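Local coordinates for UDP-N-Acetylenolpyruvylglucosamine Reductase (Thermus caldophilus, PDB 2GQT), which reduces UDP-N-acetylenolpyruvylglucosamine to UDP-N-acetylmuramate with a bound FAD and probably NADPH, a step in bacterial cell-wall formation, at residues R8-D13 with G20-L25; K12-L17 with R43-G48; E24-E29 with P59-R64; N50-D55 with A242-V247. One frame throughout, in Å; residues are numbered along the deposited sequence.

Overall arrangement
Contacts 1 and 3 share E24 and L25: both use strand 22-28 and lie in the same mixed sheet, the first as its antiparallel edge hairpin, the second as its parallel interior pair. All four are partly buried; contacts 1 and 4 include exposed residues, whereas those touching in contacts 2 and 3 are all buried or partly so. Contact 2 lies deepest, its centre about 9 Å from that of the chain, and brings loop backbone to the FAD diphosphate. Contact 4 also reaches FAD, but its other end is a carboxylate at a helix start. Backbone bonds and aliphatic side chains hold contact 1; arginines laid on apolar and aromatic groups mark contact 3.

Contact 1. Residues R8-D13 with G20-L25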
# COMPACT_ATOMS: atom_id res chain seq x y z
N ARG A 8 4.75 -5.21 21.49
CA ARG A 8 5.08 -3.80 21.33
C ARG A 8 6.17 -3.65 20.30
O ARG A 8 7.23 -4.26 20.42
CB ARG A 8 5.60 -3.24 22.66
CG ARG A 8 4.67 -3.41 23.85
CD ARG A 8 3.44 -2.54 23.74
NE ARG A 8 3.77 -1.12 23.66
CZ ARG A 8 2.87 -0.14 23.55
NH1 ARG A 8 1.57 -0.43 23.52
NH2 ARG A 8 3.26 1.12 23.48
N VAL A 9 5.91 -2.83 19.28
CA VAL A 9 6.90 -2.59 18.22
C VAL A 9 7.05 -1.09 17.98
O VAL A 9 6.27 -0.30 18.51
CB VAL A 9 6.51 -3.30 16.89
CG1 VAL A 9 6.31 -4.79 17.12
CG2 VAL A 9 5.26 -2.67 16.26
N LEU A 10 8.04 -0.71 17.19
CA LEU A 10 8.13 0.63 16.63
C LEU A 10 7.73 0.54 15.17
O LEU A 10 8.31 -0.25 14.41
CB LEU A 10 9.54 1.19 16.76
CG LEU A 10 10.04 1.44 18.19
CD1 LEU A 10 11.50 1.83 18.19
CD2 LEU A 10 9.19 2.50 18.90
N LEU A 11 6.74 1.33 14.75
CA LEU A 11 6.24 1.22 13.38
C LEU A 11 7.23 1.67 12.31
O LEU A 11 7.05 1.36 11.13
CB LEU A 11 4.86 1.88 13.23
CG LEU A 11 3.70 1.12 13.89
CD1 LEU A 11 2.39 1.91 13.85
CD2 LEU A 11 3.50 -0.27 13.28
N LYS A 12 8.31 2.35 12.72
CA LYS A 12 9.43 2.64 11.82
C LYS A 12 9.97 1.37 11.17
O LYS A 12 10.50 1.41 10.06
CB LYS A 12 10.56 3.38 12.55
CG LYS A 12 11.38 2.52 13.53
CD LYS A 12 12.57 3.27 14.14
CE LYS A 12 13.45 2.36 15.02
NZ LYS A 12 14.26 1.37 14.25
N ASP A 13 9.85 0.24 11.88
CA ASP A 13 10.37 -1.03 11.38
C ASP A 13 9.39 -1.74 10.44
O ASP A 13 9.76 -2.76 9.85
CB ASP A 13 10.75 -1.95 12.55
CG ASP A 13 11.87 -1.37 13.42
OD1 ASP A 13 12.80 -0.75 12.87
OD2 ASP A 13 11.81 -1.56 14.65
N GLY A 20 8.09 5.98 12.45
CA GLY A 20 6.90 5.62 13.17
C GLY A 20 7.17 5.16 14.58
O GLY A 20 8.08 4.37 14.83
N GLY A 21 6.37 5.68 15.50
CA GLY A 21 6.51 5.38 16.92
C GLY A 21 5.85 4.09 17.36
O GLY A 21 5.51 3.22 16.53
N PRO A 22 5.68 3.94 18.70
CA PRO A 22 5.21 2.69 19.30
C PRO A 22 3.78 2.29 18.95
O PRO A 22 2.91 3.14 18.78
CB PRO A 22 5.30 2.97 20.81
CG PRO A 22 6.15 4.16 20.96
CD PRO A 22 5.97 4.97 19.72
N ALA A 23 3.57 0.98 18.84
CA ALA A 23 2.25 0.41 18.63
C ALA A 23 2.21 -1.02 19.14
O ALA A 23 3.25 -1.70 19.21
CB ALA A 23 1.86 0.45 17.16
N GLU A 24 1.01 -1.46 19.51
CA GLU A 24 0.77 -2.83 19.92
C GLU A 24 0.32 -3.62 18.71
O GLU A 24 -0.79 -3.43 18.21
CB GLU A 24 -0.28 -2.87 21.02
CG GLU A 24 -0.54 -4.25 21.58
CD GLU A 24 -1.59 -4.22 22.69
OE1 GLU A 24 -2.77 -4.47 22.40
OE2 GLU A 24 -1.22 -3.91 23.84
N LEU A 25 1.18 -4.53 18.25
CA LEU A 25 0.94 -5.28 17.03
C LEU A 25 0.35 -6.65 17.33
O LEU A 25 0.94 -7.45 18.05
CB LEU A 25 2.25 -5.43 16.24
CG LEU A 25 2.19 -6.05 14.84
CD1 LEU A 25 1.44 -5.13 13.88
CD2 LEU A 25 3.60 -6.28 14.35
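Strands 8-10 and 22-25 pair antiparallel with a strong twist, 134° between their directions, V9 and A23 forming the hydrogen-bonded pair, V9 N giving to A23 O at 2.9 Å and A23 N returning to V9 O at 3.0 Å. The bonding runs on into the 3-10 turn: L11 N meets G21 O and K12 N meets G20 O, both at 2.9 Å. A CB at the backbone angles of G20 would collide with the preceding carbonyl oxygen and press on the L11-K12 peptide. On one face of the sheet A23 CB receives L11 CD1 at 3.7 Å, while V9 CG2 lies 4.1 Å from L25 CB. The opposite face carries R8, L10, P22 and E24. There L10 CD2 touches P22 CG at 4.0 Å, and the R8 chain bends at chi2 (-70°) and chi3 (-60°), its end coming nearer strand 22-25. Its guanidinium lies with one face over E24 N and the A23 carbonyl carbon, and NH2 comes within 3.8 Å of P22 CB. The opposite charges of R8 and E24 come near without closing a salt bridge; the main polar partner of E24 is W26. The hairpin forms the edge of the mixed sheet: strand 61-65 lies along the other side of strand 22-28, Y14 packs against V9 and L25, and G21 bonds through its backbone to L54.

Contact 2. Residues K12-L17 with R43-G48. With FAD (flavin-adenine dinucleotide), chain C.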
# COMPACT_ATOMS: atom_id res chain seq x y z
N LYS A 12 8.31 2.35 12.72
CA LYS A 12 9.43 2.64 11.82
C LYS A 12 9.97 1.37 11.17
O LYS A 12 10.50 1.41 10.06
CB LYS A 12 10.56 3.38 12.55
CG LYS A 12 11.38 2.52 13.53
CD LYS A 12 12.57 3.27 14.14
CE LYS A 12 13.45 2.36 15.02
NZ LYS A 12 14.26 1.37 14.25
N ASP A 13 9.85 0.24 11.88
CA ASP A 13 10.37 -1.03 11.38
C ASP A 13 9.39 -1.74 10.44
O ASP A 13 9.76 -2.76 9.85
CB ASP A 13 10.75 -1.95 12.55
CG ASP A 13 11.87 -1.37 13.42
OD1 ASP A 13 12.80 -0.75 12.87
OD2 ASP A 13 11.81 -1.56 14.65
N TYR A 14 8.18 -1.20 10.29
CA TYR A 14 7.07 -1.86 9.57
C TYR A 14 6.50 -1.00 8.47
O TYR A 14 5.40 -1.26 7.98
CB TYR A 14 5.95 -2.22 10.54
CG TYR A 14 6.34 -3.34 11.46
CD1 TYR A 14 7.05 -3.08 12.62
CD2 TYR A 14 5.99 -4.66 11.18
CE1 TYR A 14 7.42 -4.10 13.48
CE2 TYR A 14 6.35 -5.69 12.03
CZ TYR A 14 7.07 -5.39 13.18
OH TYR A 14 7.44 -6.39 14.04
N THR A 15 7.23 0.04 8.09
CA THR A 15 6.81 0.93 7.02
C THR A 15 7.97 1.09 6.07
O THR A 15 9.14 1.08 6.47
CB THR A 15 6.34 2.31 7.54
OG1 THR A 15 7.39 2.95 8.27
CG2 THR A 15 5.10 2.17 8.41
N THR A 16 7.64 1.24 4.79
CA THR A 16 8.69 1.37 3.79
C THR A 16 9.45 2.70 3.97
O THR A 16 10.66 2.76 3.72
CB THR A 16 8.15 1.15 2.36
OG1 THR A 16 7.06 2.04 2.12
CG2 THR A 16 7.67 -0.29 2.19
N LEU A 17 8.78 3.74 4.47
CA LEU A 17 9.42 5.01 4.80
C LEU A 17 10.42 4.92 5.97
O LEU A 17 11.42 5.65 6.00
CB LEU A 17 8.37 6.09 5.08
CG LEU A 17 8.83 7.53 5.28
CD1 LEU A 17 9.70 8.00 4.12
CD2 LEU A 17 7.64 8.43 5.45
N ARG A 43 -6.57 -0.82 13.98
CA ARG A 43 -6.20 -0.44 12.62
C ARG A 43 -5.62 -1.68 11.96
O ARG A 43 -5.16 -2.59 12.66
CB ARG A 43 -5.13 0.65 12.65
CG ARG A 43 -5.53 1.93 13.37
CD ARG A 43 -4.37 2.90 13.38
NE ARG A 43 -4.62 4.04 14.25
CZ ARG A 43 -4.85 5.28 13.83
NH1 ARG A 43 -4.86 5.57 12.53
NH2 ARG A 43 -5.06 6.23 14.72
N VAL A 44 -5.62 -1.73 10.64
CA VAL A 44 -4.98 -2.84 9.92
C VAL A 44 -3.72 -2.32 9.23
O VAL A 44 -3.73 -1.28 8.56
CB VAL A 44 -5.91 -3.49 8.87
CG1 VAL A 44 -5.24 -4.71 8.24
CG2 VAL A 44 -7.22 -3.88 9.50
N LEU A 45 -2.63 -3.05 9.42
CA LEU A 45 -1.37 -2.74 8.77
C LEU A 45 -1.12 -3.74 7.66
O LEU A 45 -1.14 -4.96 7.90
CB LEU A 45 -0.24 -2.79 9.79
CG LEU A 45 1.21 -2.66 9.31
CD1 LEU A 45 1.50 -1.27 8.76
CD2 LEU A 45 2.14 -3.02 10.46
N GLY A 46 -0.88 -3.24 6.44
CA GLY A 46 -0.46 -4.08 5.32
C GLY A 46 1.05 -4.07 5.26
O GLY A 46 1.72 -4.26 6.27
N ASN A 47 1.60 -3.81 4.07
CA ASN A 47 3.04 -3.72 3.92
C ASN A 47 3.63 -2.37 4.35
O ASN A 47 4.83 -2.15 4.23
CB ASN A 47 3.47 -4.06 2.50
CG ASN A 47 4.92 -4.51 2.42
OD1 ASN A 47 5.39 -5.27 3.28
ND2 ASN A 47 5.62 -4.06 1.39
N GLY A 48 2.79 -1.47 4.86
CA GLY A 48 3.26 -0.18 5.36
C GLY A 48 3.83 0.73 4.28
O GLY A 48 4.66 1.59 4.61
PA FAD C . -0.39 0.03 4.11
O1A FAD C . 0.49 1.15 3.75
O2A FAD C . 0.02 -0.94 5.15
O5B FAD C . -1.84 0.55 4.50
C5B FAD C . -2.49 1.51 3.65
C4B FAD C . -3.96 1.59 4.02
O4B FAD C . -4.58 0.32 3.73
C3B FAD C . -4.23 1.88 5.50
O3B FAD C . -5.44 2.62 5.59
C2B FAD C . -4.42 0.48 6.07
O2B FAD C . -5.21 0.49 7.26
C1B FAD C . -5.19 -0.18 4.94
N9A FAD C . -5.12 -1.66 4.91
C8A FAD C . -4.01 -2.41 4.78
N7A FAD C . -4.37 -3.69 4.76
C5A FAD C . -5.70 -3.76 4.84
C6A FAD C . -6.64 -4.80 4.88
N6A FAD C . -6.29 -6.09 4.80
N1A FAD C . -7.94 -4.48 4.98
C2A FAD C . -8.34 -3.21 5.07
N3A FAD C . -7.49 -2.18 5.05
C4A FAD C . -6.18 -2.46 4.94
N1 FAD C . 0.46 3.07 -5.08
C2 FAD C . -0.23 3.02 -6.28
O2 FAD C . -1.45 3.11 -6.28
N3 FAD C . 0.47 2.90 -7.48
C4 FAD C . 1.85 2.80 -7.51
O4 FAD C . 2.44 2.69 -8.59
C4X FAD C . 2.54 2.83 -6.29
N5 FAD C . 3.93 2.74 -6.28
C5X FAD C . 4.60 2.71 -5.05
C6 FAD C . 5.99 2.55 -5.05
C7 FAD C . 6.69 2.50 -3.84
C7M FAD C . 8.21 2.32 -3.86
C8 FAD C . 5.99 2.63 -2.64
C8M FAD C . 6.75 2.58 -1.30
C9 FAD C . 4.61 2.79 -2.65
C9A FAD C . 3.90 2.84 -3.85
N10 FAD C . 2.50 3.01 -3.87
C10 FAD C . 1.84 2.97 -5.09
C1' FAD C . 1.72 3.25 -2.63
C2' FAD C . 1.32 1.94 -1.92
O2' FAD C . 2.17 0.85 -2.35
C3' FAD C . -0.13 1.55 -2.18
O3' FAD C . -1.00 2.57 -1.66
C4' FAD C . -0.47 0.19 -1.56
O4' FAD C . -1.77 -0.22 -2.01
C5' FAD C . -0.45 0.19 -0.03
O5' FAD C . -0.58 -1.17 0.38
P FAD C . 0.08 -1.65 1.75
O1P FAD C . -0.27 -3.07 1.91
O2P FAD C . 1.50 -1.23 1.85
O3P FAD C . -0.82 -0.79 2.77
O HOH W 1 4.18 -3.72 7.61
O HOH W 2 5.79 4.15 4.41
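Y14 and L45 meet beside the phenol ring, L45 CD2 standing obliquely to it and 3.9 Å from Y14 CB, while L25 and R64 also pack on Y14. The other flat group is the adenine of FAD, where V44 CG1 lies over one face, 3.6 Å from FAD C5A. At the flavin end T16 OG1 lies 3.5 Å from the ring methyl FAD C8M, and its hydroxyl is bonded to S196 O. Between these ends T16 N donates to G48 O at 3.0 Å, approaching from above the carbonyl plane. G48 O also accepts from a water that receives L17 N, and a second water joins Y14 O to G46 O. G48 has a positive phi, and a CB there would run into Y14 O; at G46 it would strike FAD O1P. The lack of a side chain at G46 lets the loop lie against the diphosphate, and that at G48 lets it lie against Y14 and T15. G46 N and G48 N both reach FAD O2A, each at 2.8 Å, and N47 N reaches FAD O1P at 3.0 Å. FAD O2B of the adenosine ribose donates to V44 O at 2.6 Å. A glycine-containing loop after a strand, binding the diphosphate through main-chain N-H groups, is characteristic of the PCMH-type FAD-binding fold.

Contact 3. Residues E24-E29 with P59-R64; sequences ELWTVE and PERVIR
R64 rises from its strand across L25 toward T27: CB lies 4.1 Å from W26 O, CG presses on L25 CD1 at 3.3 Å, and CD rests 3.6 Å from L25 CD2. A bend at chi3 (-44°) then brings NE to within 3.0 Å of T27 OG1. NH2 completes a side-on grip on the same oxygen at 2.7 Å, with OG1 in the guanidinium plane and L25 CD2 over one face. NH1 lies toward Y14. A leucine in place of R64 would probably leave T27 OG1 without both guanidinium donors and Y14 without this neighbour. On the face of W26 and I63, the R61 guanidinium lies flat on the indole, W26 CZ2 over its centre, planes 19° apart and centres 4.0 Å apart. W26 NE1 donates in its ring plane to E24 OE1 at 2.8 Å, and a water joins that oxygen to R61 NE, while R61 NH1 bonds to A37 O at the end of helix 31-37. Backbone bonds alternate along the parallel pair, from V62 N to E24 O through to V28 N on R64 O. Strand 22-28, helix 31-37 and strand 42-44 make a beta-alpha-beta crossover, and strand 61-65 fills the place between its two strands.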
# COMPACT_ATOMS: atom_id res chain seq x y z
N GLU A 24 1.01 -1.46 19.51
CA GLU A 24 0.77 -2.83 19.92
C GLU A 24 0.32 -3.62 18.71
O GLU A 24 -0.79 -3.43 18.21
CB GLU A 24 -0.28 -2.87 21.02
CG GLU A 24 -0.54 -4.25 21.58
CD GLU A 24 -1.59 -4.22 22.69
OE1 GLU A 24 -2.77 -4.47 22.40
OE2 GLU A 24 -1.22 -3.91 23.84
N LEU A 25 1.18 -4.53 18.25
CA LEU A 25 0.94 -5.28 17.03
C LEU A 25 0.35 -6.65 17.33
O LEU A 25 0.94 -7.45 18.05
CB LEU A 25 2.25 -5.43 16.24
CG LEU A 25 2.19 -6.05 14.84
CD1 LEU A 25 1.44 -5.13 13.88
CD2 LEU A 25 3.60 -6.28 14.35
N TRP A 26 -0.82 -6.92 16.75
CA TRP A 26 -1.50 -8.21 16.83
C TRP A 26 -1.34 -8.94 15.50
O TRP A 26 -1.86 -8.49 14.49
CB TRP A 26 -2.99 -7.97 17.10
CG TRP A 26 -3.29 -7.46 18.47
CD1 TRP A 26 -2.85 -6.30 19.03
CD2 TRP A 26 -4.10 -8.10 19.45
NE1 TRP A 26 -3.32 -6.19 20.32
CE2 TRP A 26 -4.10 -7.28 20.60
CE3 TRP A 26 -4.83 -9.30 19.48
CZ2 TRP A 26 -4.79 -7.62 21.76
CZ3 TRP A 26 -5.52 -9.63 20.64
CH2 TRP A 26 -5.50 -8.79 21.76
N THR A 27 -0.63 -10.06 15.50
CA THR A 27 -0.45 -10.86 14.29
C THR A 27 -1.45 -12.00 14.31
O THR A 27 -1.38 -12.89 15.16
CB THR A 27 1.01 -11.36 14.15
OG1 THR A 27 1.89 -10.24 14.17
CG2 THR A 27 1.20 -12.10 12.84
N VAL A 28 -2.41 -11.94 13.39
CA VAL A 28 -3.57 -12.83 13.33
C VAL A 28 -3.34 -13.90 12.27
O VAL A 28 -2.99 -13.58 11.14
CB VAL A 28 -4.85 -12.01 12.96
CG1 VAL A 28 -5.99 -12.92 12.55
CG2 VAL A 28 -5.26 -11.11 14.13
N GLU A 29 -3.56 -15.17 12.62
CA GLU A 29 -3.36 -16.28 11.69
C GLU A 29 -4.63 -17.04 11.31
O GLU A 29 -4.62 -17.83 10.37
CB GLU A 29 -2.35 -17.27 12.26
CG GLU A 29 -0.94 -16.72 12.36
CD GLU A 29 0.07 -17.78 12.78
OE1 GLU A 29 -0.34 -18.82 13.33
OE2 GLU A 29 1.27 -17.55 12.56
N PRO A 59 -2.39 4.42 19.47
CA PRO A 59 -2.86 3.70 20.65
C PRO A 59 -3.71 2.45 20.38
O PRO A 59 -3.86 1.62 21.28
CB PRO A 59 -3.68 4.76 21.39
CG PRO A 59 -4.27 5.58 20.30
CD PRO A 59 -3.27 5.56 19.14
N GLU A 60 -4.24 2.32 19.17
CA GLU A 60 -5.14 1.21 18.85
C GLU A 60 -4.35 -0.08 18.63
O GLU A 60 -3.13 -0.06 18.45
CB GLU A 60 -5.97 1.52 17.60
CG GLU A 60 -6.89 2.73 17.71
CD GLU A 60 -6.21 4.04 17.40
OE1 GLU A 60 -5.06 4.05 16.90
OE2 GLU A 60 -6.83 5.09 17.67
N ARG A 61 -5.07 -1.20 18.65
CA ARG A 61 -4.49 -2.47 18.24
C ARG A 61 -4.17 -2.37 16.76
O ARG A 61 -5.02 -1.94 15.98
CB ARG A 61 -5.47 -3.61 18.48
CG ARG A 61 -5.84 -3.81 19.94
CD ARG A 61 -6.79 -4.98 20.07
NE ARG A 61 -7.11 -5.26 21.46
CZ ARG A 61 -7.91 -6.25 21.86
NH1 ARG A 61 -8.49 -7.04 20.97
NH2 ARG A 61 -8.13 -6.43 23.15
N VAL A 62 -2.94 -2.72 16.39
CA VAL A 62 -2.55 -2.73 14.98
C VAL A 62 -2.50 -4.19 14.53
O VAL A 62 -1.70 -4.97 15.05
CB VAL A 62 -1.21 -1.99 14.75
CG1 VAL A 62 -0.82 -2.06 13.29
CG2 VAL A 62 -1.34 -0.54 15.18
N ILE A 63 -3.37 -4.55 13.60
CA ILE A 63 -3.55 -5.93 13.16
C ILE A 63 -2.79 -6.20 11.87
O ILE A 63 -2.90 -5.44 10.89
CB ILE A 63 -5.04 -6.25 12.97
CG1 ILE A 63 -5.79 -6.13 14.30
CG2 ILE A 63 -5.22 -7.64 12.38
CD1 ILE A 63 -7.29 -6.24 14.18
N ARG A 64 -2.00 -7.28 11.88
CA ARG A 64 -1.33 -7.83 10.70
C ARG A 64 -1.96 -9.18 10.40
O ARG A 64 -2.14 -9.99 11.31
CB ARG A 64 0.16 -8.07 10.99
CG ARG A 64 1.04 -6.86 11.06
CD ARG A 64 2.50 -7.29 11.06
NE ARG A 64 2.80 -8.43 11.93
CZ ARG A 64 3.98 -9.04 11.95
NH1 ARG A 64 4.95 -8.62 11.15
NH2 ARG A 64 4.20 -10.06 12.77
O HOH W 3 -0.99 0.54 19.86
O HOH W 4 -5.22 -4.07 23.37

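Contact 4. Residues N50-D55 with A242-V247; sequences NLLVLD and ARAKDV. With FAD (flavin-adenine dinucleotide), chain C.
The side chain of D55 sets out toward the start of helix 244-257, and chi1 (-61°) holds CG anti to the carbonyl carbon, beside the backbone N. In the strand that leads to D55, L52 has CG anti to its backbone N (chi1 172°), the position from which its methyls meet V247. The D55 carboxylate spreads its two oxygens over the first turn: A244 N donates to OD1 at 2.9 Å and K245 N to OD2 at 3.0 Å, both on the syn side and somewhat out of the carboxylate plane. These N-H groups have no earlier turn to bond to, and the partial positive charge of the helix start would tend to keep the carboxylate ionised. An alanine in place of D55 would probably leave A244 N and K245 N without these acceptors. Beneath the polar pair, A244 CB faces the strand end, 3.3 Å from V53 O and 3.9 Å from L54 CD2. L52 CD1 lies 4.0 Å from V247 CG1, the two side chains sliding past each other in opposite directions. D246 OD2 accepts R243 N, the backbone N-H of the N-cap residue, at 2.9 Å as in a capping box, while an arginine side chain cannot give the reciprocal acceptor and D55 meets the next two N-H groups. At the far end of the strand N50 N donates to FAD O1A at 2.8 Å. The contact sets the start of helix 244-257 against the end of strand 51-53, consistent with the chain's C-terminal end packing back on the FAD-binding part in the MurB fold.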
# COMPACT_ATOMS: atom_id res chain seq x y z
N ASN A 50 2.12 2.86 2.18
CA ASN A 50 1.47 4.16 2.00
C ASN A 50 1.31 4.96 3.30
O ASN A 50 0.60 5.98 3.31
CB ASN A 50 0.12 4.05 1.29
CG ASN A 50 -0.36 5.39 0.74
OD1 ASN A 50 -1.50 5.81 0.96
ND2 ASN A 50 0.53 6.11 0.06
N LEU A 51 2.00 4.53 4.35
CA LEU A 51 1.82 5.14 5.68
C LEU A 51 2.94 6.07 6.09
O LEU A 51 4.12 5.73 5.99
CB LEU A 51 1.70 4.06 6.76
CG LEU A 51 0.48 3.13 6.64
CD1 LEU A 51 0.52 2.08 7.72
CD2 LEU A 51 -0.83 3.89 6.70
N LEU A 52 2.54 7.24 6.56
CA LEU A 52 3.41 8.12 7.32
C LEU A 52 2.97 8.04 8.79
O LEU A 52 1.95 8.60 9.17
CB LEU A 52 3.32 9.56 6.80
CG LEU A 52 4.03 10.66 7.60
CD1 LEU A 52 5.47 10.31 7.88
CD2 LEU A 52 3.92 12.00 6.90
N VAL A 53 3.71 7.30 9.59
CA VAL A 53 3.35 7.10 10.99
C VAL A 53 4.14 8.07 11.83
O VAL A 53 5.36 8.13 11.73
CB VAL A 53 3.60 5.65 11.45
CG1 VAL A 53 3.19 5.48 12.92
CG2 VAL A 53 2.83 4.67 10.56
N LEU A 54 3.43 8.84 12.65
CA LEU A 54 4.05 9.88 13.46
C LEU A 54 4.88 9.28 14.59
O LEU A 54 4.74 8.10 14.95
CB LEU A 54 3.01 10.91 13.92
CG LEU A 54 2.30 11.64 12.76
CD1 LEU A 54 1.56 12.87 13.22
CD2 LEU A 54 3.26 12.00 11.62
N ASP A 55 5.77 10.11 15.14
CA ASP A 55 6.76 9.64 16.09
C ASP A 55 6.14 9.16 17.39
O ASP A 55 6.75 8.37 18.10
CB ASP A 55 7.79 10.74 16.33
CG ASP A 55 8.54 11.14 15.06
OD1 ASP A 55 9.05 10.23 14.37
OD2 ASP A 55 8.61 12.35 14.75
N ALA A 242 15.57 9.56 9.79
CA ALA A 242 14.52 10.57 9.71
C ALA A 242 13.48 10.33 10.79
O ALA A 242 13.15 9.18 11.10
CB ALA A 242 13.86 10.57 8.33
N ARG A 243 13.00 11.42 11.37
CA ARG A 243 11.82 11.37 12.21
C ARG A 243 10.63 11.79 11.37
O ARG A 243 10.78 12.54 10.40
CB ARG A 243 11.97 12.31 13.41
CG ARG A 243 13.09 11.93 14.38
CD ARG A 243 14.35 12.73 14.14
NE ARG A 243 14.21 14.13 14.57
CZ ARG A 243 14.48 14.58 15.79
NH1 ARG A 243 14.92 13.75 16.73
NH2 ARG A 243 14.32 15.86 16.07
N ALA A 244 9.44 11.31 11.74
CA ALA A 244 8.22 11.71 11.04
C ALA A 244 8.05 13.23 11.05
O ALA A 244 7.54 13.80 10.09
CB ALA A 244 7.00 11.02 11.62
N LYS A 245 8.48 13.88 12.13
CA LYS A 245 8.44 15.34 12.25
C LYS A 245 9.18 16.03 11.11
O LYS A 245 8.73 17.06 10.59
CB LYS A 245 9.00 15.76 13.62
CG LYS A 245 9.40 17.21 13.74
CD LYS A 245 9.79 17.56 15.16
CE LYS A 245 11.12 16.96 15.56
NZ LYS A 245 11.62 17.64 16.79
N ASP A 246 10.32 15.46 10.73
CA ASP A 246 11.14 15.98 9.63
C ASP A 246 10.44 15.82 8.30
O ASP A 246 10.45 16.73 7.47
CB ASP A 246 12.48 15.24 9.56
CG ASP A 246 13.25 15.29 10.84
OD1 ASP A 246 13.37 16.39 11.41
OD2 ASP A 246 13.74 14.22 11.28
N VAL A 247 9.84 14.64 8.09
CA VAL A 247 9.07 14.39 6.88
C VAL A 247 7.91 15.39 6.77
O VAL A 247 7.71 15.98 5.71
CB VAL A 247 8.54 12.93 6.85
CG1 VAL A 247 7.66 12.73 5.63
CG2 VAL A 247 9.71 11.95 6.86
PA FAD C . -0.39 0.03 4.11
O1A FAD C . 0.49 1.15 3.75
O2A FAD C . 0.02 -0.94 5.15
O5B FAD C . -1.84 0.55 4.50
C5B FAD C . -2.49 1.51 3.65
C4B FAD C . -3.96 1.59 4.02
O4B FAD C . -4.58 0.32 3.73
C3B FAD C . -4.23 1.88 5.50
O3B FAD C . -5.44 2.62 5.59
C2B FAD C . -4.42 0.48 6.07
O2B FAD C . -5.21 0.49 7.26
C1B FAD C . -5.19 -0.18 4.94
N9A FAD C . -5.12 -1.66 4.91
C8A FAD C . -4.01 -2.41 4.78
N7A FAD C . -4.37 -3.69 4.76
C5A FAD C . -5.70 -3.76 4.84
C6A FAD C . -6.64 -4.80 4.88
N6A FAD C . -6.29 -6.09 4.80
N1A FAD C . -7.94 -4.48 4.98
C2A FAD C . -8.34 -3.21 5.07
N3A FAD C . -7.49 -2.18 5.05
C4A FAD C . -6.18 -2.46 4.94
N1 FAD C . 0.46 3.07 -5.08
C2 FAD C . -0.23 3.02 -6.28
O2 FAD C . -1.45 3.11 -6.28
N3 FAD C . 0.47 2.90 -7.48
C4 FAD C . 1.85 2.80 -7.51
O4 FAD C . 2.44 2.69 -8.59
C4X FAD C . 2.54 2.83 -6.29
N5 FAD C . 3.93 2.74 -6.28
C5X FAD C . 4.60 2.71 -5.05
C6 FAD C . 5.99 2.55 -5.05
C7 FAD C . 6.69 2.50 -3.84
C7M FAD C . 8.21 2.32 -3.86
C8 FAD C . 5.99 2.63 -2.64
C8M FAD C . 6.75 2.58 -1.30
C9 FAD C . 4.61 2.79 -2.65
C9A FAD C . 3.90 2.84 -3.85
N10 FAD C . 2.50 3.01 -3.87
C10 FAD C . 1.84 2.97 -5.09
C1' FAD C . 1.72 3.25 -2.63
C2' FAD C . 1.32 1.94 -1.92
O2' FAD C . 2.17 0.85 -2.35
C3' FAD C . -0.13 1.55 -2.18
O3' FAD C . -1.00 2.57 -1.66
C4' FAD C . -0.47 0.19 -1.56
O4' FAD C . -1.77 -0.22 -2.01
C5' FAD C . -0.45 0.19 -0.03
O5' FAD C . -0.58 -1.17 0.38
P FAD C . 0.08 -1.65 1.75
O1P FAD C . -0.27 -3.07 1.91
O2P FAD C . 1.50 -1.23 1.85
O3P FAD C . -0.82 -0.79 2.77